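Local coordinates for acetyltransferase, GNAT family (Listeria monocytogenes str. 4b, PDB 2OH1), which probably transfers an acetyl group from acetyl-coenzyme A to an acceptor substrate, as other GNAT-family enzymes do, at residues I140-I145 / Q153-Y158. Residues are numbered along the deposited sequence; the frame is centred on the assembly and turned at random.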
ATOM      1  N   ILE A 140       3.982  -2.748  10.579  1.00 15.60           N
ATOM      2  CA  ILE A 140       3.461  -2.181   9.338  1.00 15.44           C
ATOM      3  C   ILE A 140       2.201  -1.419   9.771  1.00 17.30           C
ATOM      4  O   ILE A 140       1.388  -1.946  10.555  1.00 16.01           O
ATOM      5  CB  ILE A 140       3.013  -3.246   8.260  1.00 17.86           C
ATOM      6  CG1 ILE A 140       4.114  -4.213   7.842  1.00 31.14           C
ATOM      7  CG2 ILE A 140       2.400  -2.560   6.999  1.00 23.64           C
ATOM      8  CD1 ILE A 140       5.409  -3.539   7.390  1.00 27.82           C
ATOM      9  N   ARG A 141       2.045  -0.206   9.245  1.00 15.44           N
ATOM     10  CA  ARG A 141       0.972   0.714   9.629  1.00 14.00           C
ATOM     11  C   ARG A 141       0.264   1.254   8.432  1.00 15.23           C
ATOM     12  O   ARG A 141       0.838   1.376   7.350  1.00 16.89           O
ATOM     13  CB  ARG A 141       1.512   1.862  10.471  1.00 12.98           C
ATOM     14  CG  ARG A 141       1.957   1.350  11.865  1.00 14.43           C
ATOM     15  CD  ARG A 141       2.602   2.454  12.659  1.00 16.23           C
ATOM     16  NE  ARG A 141       2.806   2.049  14.046  1.00 16.70           N
ATOM     17  CZ  ARG A 141       3.545   2.691  14.903  1.00 17.97           C
ATOM     18  NH1 ARG A 141       4.239   3.746  14.530  1.00 18.67           N
ATOM     19  NH2 ARG A 141       3.643   2.214  16.145  1.00 18.82           N
ATOM     20  N   LEU A 142      -1.000   1.559   8.642  1.00 15.97           N
ATOM     21  CA  LEU A 142      -1.751   2.259   7.606  1.00 18.81           C
ATOM     22  C   LEU A 142      -2.954   2.978   8.232  1.00 17.65           C
ATOM     23  O   LEU A 142      -3.264   2.788   9.391  1.00 17.35           O
ATOM     24  CB  LEU A 142      -2.193   1.315   6.515  1.00 20.11           C
ATOM     25  CG  LEU A 142      -3.110   0.201   7.015  1.00 20.03           C
ATOM     26  CD1 LEU A 142      -4.591   0.655   7.044  1.00 22.25           C
ATOM     27  CD2 LEU A 142      -2.908  -1.064   6.214  1.00 24.01           C
ATOM     28  N   ASP A 143      -3.538   3.890   7.453  1.00 18.12           N
ATOM     29  CA  ASP A 143      -4.742   4.611   7.877  1.00 16.39           C
ATOM     30  C   ASP A 143      -5.864   4.383   6.853  1.00 18.34           C
ATOM     31  O   ASP A 143      -5.615   4.025   5.712  1.00 19.14           O
ATOM     32  CB  ASP A 143      -4.403   6.079   8.103  1.00 18.42           C
ATOM     33  CG  ASP A 143      -3.839   6.799   6.880  1.00 26.80           C
ATOM     34  OD1 ASP A 143      -4.493   6.823   5.806  1.00 27.50           O
ATOM     35  OD2 ASP A 143      -2.744   7.456   6.976  1.00 25.71           O
ATOM     36  N   CYS A 144      -7.109   4.550   7.286  1.00 17.08           N
ATOM     37  CA  CYS A 144      -8.273   4.278   6.422  1.00 17.62           C
ATOM     38  C   CYS A 144      -9.337   5.268   6.805  1.00 16.17           C
ATOM     39  O   CYS A 144      -9.578   5.464   7.961  1.00 18.14           O
ATOM     40  CB  CYS A 144      -8.840   2.845   6.648  1.00 16.28           C
ATOM     41  SG  CYS A 144      -9.974   2.344   5.400  1.00 23.25           S
ATOM     42  N   ILE A 145      -9.948   5.879   5.807  1.00 17.91           N
ATOM     43  CA  ILE A 145     -11.069   6.743   6.061  1.00 18.62           C
ATOM     44  C   ILE A 145     -12.144   5.988   6.896  1.00 17.86           C
ATOM     45  O   ILE A 145     -12.463   4.835   6.612  1.00 18.13           O
ATOM     46  CB  ILE A 145     -11.629   7.279   4.682  1.00 19.68           C
ATOM     47  CG1 ILE A 145     -12.558   8.441   4.908  1.00 24.91           C
ATOM     48  CG2 ILE A 145     -12.255   6.144   3.839  1.00 21.30           C
ATOM     49  CD1 ILE A 145     -13.152   8.967   3.555  1.00 21.25           C
ATOM     50  N   GLN A 153     -13.101  -3.283   6.847  1.00 15.22           N
ATOM     51  CA  GLN A 153     -13.293  -4.737   7.075  1.00 15.30           C
ATOM     52  C   GLN A 153     -12.099  -5.531   6.543  1.00 14.25           C
ATOM     53  O   GLN A 153     -11.645  -6.489   7.165  1.00 16.80           O
ATOM     54  CB  GLN A 153     -14.562  -5.283   6.432  1.00 17.86           C
ATOM     55  CG  GLN A 153     -15.796  -4.917   7.120  1.00 23.57           C
ATOM     56  CD  GLN A 153     -17.073  -5.253   6.322  1.00 27.41           C
ATOM     57  OE1 GLN A 153     -17.221  -4.878   5.152  1.00 39.36           O
ATOM     58  NE2 GLN A 153     -18.018  -5.884   6.985  1.00 35.24           N
HETATM   59  N   MSE A 154     -11.597  -5.094   5.384  1.00 16.06           N
HETATM   60  CA  MSE A 154     -10.510  -5.796   4.720  1.00 17.75           C
HETATM   61  C   MSE A 154      -9.256  -5.762   5.577  1.00 16.09           C
HETATM   62  O   MSE A 154      -8.609  -6.753   5.830  1.00 16.04           O
HETATM   63  CB  MSE A 154     -10.271  -5.185   3.345  1.00 18.97           C
HETATM   64  CG  MSE A 154      -9.240  -5.954   2.587  1.00 16.80           C
HETATM   65 SE   MSE A 154      -8.623  -5.105   0.947  0.75 23.00          SE
HETATM   66  CE  MSE A 154      -7.337  -3.996   1.806  1.00 30.63           C
ATOM     67  N   TYR A 155      -8.898  -4.582   6.059  1.00 15.24           N
ATOM     68  CA  TYR A 155      -7.708  -4.507   6.882  1.00 17.87           C
ATOM     69  C   TYR A 155      -7.798  -5.380   8.143  1.00 15.39           C
ATOM     70  O   TYR A 155      -6.843  -6.007   8.558  1.00 14.64           O
ATOM     71  CB  TYR A 155      -7.387  -3.049   7.244  1.00 17.72           C
ATOM     72  CG  TYR A 155      -7.028  -2.208   6.032  1.00 19.04           C
ATOM     73  CD1 TYR A 155      -6.078  -2.655   5.124  1.00 22.14           C
ATOM     74  CD2 TYR A 155      -7.585  -0.972   5.828  1.00 23.30           C
ATOM     75  CE1 TYR A 155      -5.693  -1.861   4.035  1.00 20.50           C
ATOM     76  CE2 TYR A 155      -7.237  -0.197   4.750  1.00 26.14           C
ATOM     77  CZ  TYR A 155      -6.278  -0.635   3.867  1.00 21.24           C
ATOM     78  OH  TYR A 155      -5.924   0.208   2.809  1.00 24.72           O
ATOM     79  N   VAL A 156      -8.963  -5.385   8.772  1.00 14.58           N
ATOM     80  CA  VAL A 156      -9.141  -6.253   9.942  1.00 15.04           C
ATOM     81  C   VAL A 156      -8.996  -7.734   9.547  1.00 14.73           C
ATOM     82  O   VAL A 156      -8.331  -8.516  10.214  1.00 16.55           O
ATOM     83  CB  VAL A 156     -10.490  -5.947  10.624  1.00 16.75           C
ATOM     84  CG1 VAL A 156     -10.817  -7.004  11.757  1.00 18.25           C
ATOM     85  CG2 VAL A 156     -10.506  -4.474  11.071  1.00 17.95           C
ATOM     86  N   ARG A 157      -9.627  -8.110   8.453  1.00 16.90           N
ATOM     87  CA  ARG A 157      -9.576  -9.483   7.937  1.00 19.12           C
ATOM     88  C   ARG A 157      -8.132  -9.894   7.646  1.00 19.43           C
ATOM     89  O   ARG A 157      -7.756 -11.045   7.879  1.00 20.66           O
ATOM     90  CB  ARG A 157     -10.394  -9.568   6.667  1.00 21.59           C
ATOM     91  CG  ARG A 157     -10.640 -10.960   6.209  1.00 31.66           C
ATOM     92  CD  ARG A 157     -11.792 -10.993   5.238  1.00 36.90           C
ATOM     93  NE  ARG A 157     -11.442 -10.322   3.996  1.00 38.98           N
ATOM     94  CZ  ARG A 157     -12.029  -9.219   3.529  1.00 36.74           C
ATOM     95  NH1 ARG A 157     -13.025  -8.634   4.181  1.00 29.63           N
ATOM     96  NH2 ARG A 157     -11.622  -8.712   2.372  1.00 40.84           N
ATOM     97  N   TYR A 158      -7.331  -8.949   7.173  1.00 18.69           N
ATOM     98  CA  TYR A 158      -5.908  -9.185   6.902  1.00 19.05           C
ATOM     99  C   TYR A 158      -5.007  -9.165   8.143  1.00 19.42           C
ATOM    100  O   TYR A 158      -3.788  -9.269   8.025  1.00 21.76           O
ATOM    101  CB  TYR A 158      -5.374  -8.173   5.891  1.00 19.88           C
ATOM    102  CG  TYR A 158      -5.913  -8.239   4.464  1.00 18.61           C
ATOM    103  CD1 TYR A 158      -6.771  -9.244   3.994  1.00 21.28           C
ATOM    104  CD2 TYR A 158      -5.435  -7.308   3.530  1.00 21.91           C
ATOM    105  CE1 TYR A 158      -7.201  -9.245   2.649  1.00 21.78           C
ATOM    106  CE2 TYR A 158      -5.850  -7.317   2.231  1.00 25.99           C
ATOM    107  CZ  TYR A 158      -6.715  -8.272   1.791  1.00 19.58           C
ATOM    108  OH  TYR A 158      -7.101  -8.281   0.467  1.00 26.80           O
TER
HETATM  109  O   HOH W   1      -6.587   2.871   3.049  1.00 28.34           O
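Leu142 lays its two methyl groups flat against the phenol ring of Tyr155, and this CH-pi contact carries most of the packing between 140-145 and 153-158. CD1 of Leu142 stands 3.6 Å from the centroid of the Tyr155 ring and 12° off the ring normal, almost squarely above the middle. Leu142 CD2 lies over the CD1-CE1 side of the same face, 3.6 Å from Tyr155 CE1. A forked leucine suits the place, its two methyls spreading over the ring; chi1 of 61° tucks CG between the backbone N and the carbonyl carbon and turns the fork to the helix.

Cys144, two residues on and thus on the same side of the strand, meets the ring at its rim. Its SG is 3.8 Å from Tyr155 CE2 and lies near the ring plane, a sulfur-aromatic contact with the edge, where polarised C-H groups face it. A short side chain with a polarisable sulfur suits this edge.

Tyrosine suits the centre because its ring offers an apolar face and an edge, while its hydroxyl meets the strand backbone through water. One molecule is hydrogen-bonded to Tyr155 OH at 2.8 Å and donates a hydrogen bond to Asp143 O at 3.1 Å; no direct hydrogen bond joins 140-145 to 153-158, though Asn152 ND2 of the same helix bonds Ile145 O.

The contact is buried, and Tyr172 of the adjacent antiparallel strand 169-175 touches Leu142 and Cys144. Within 153-158 it is Tyr155 that reaches strand 139-145, which precedes the helix in the GNAT fold and runs between strands 103-111 and 169-175.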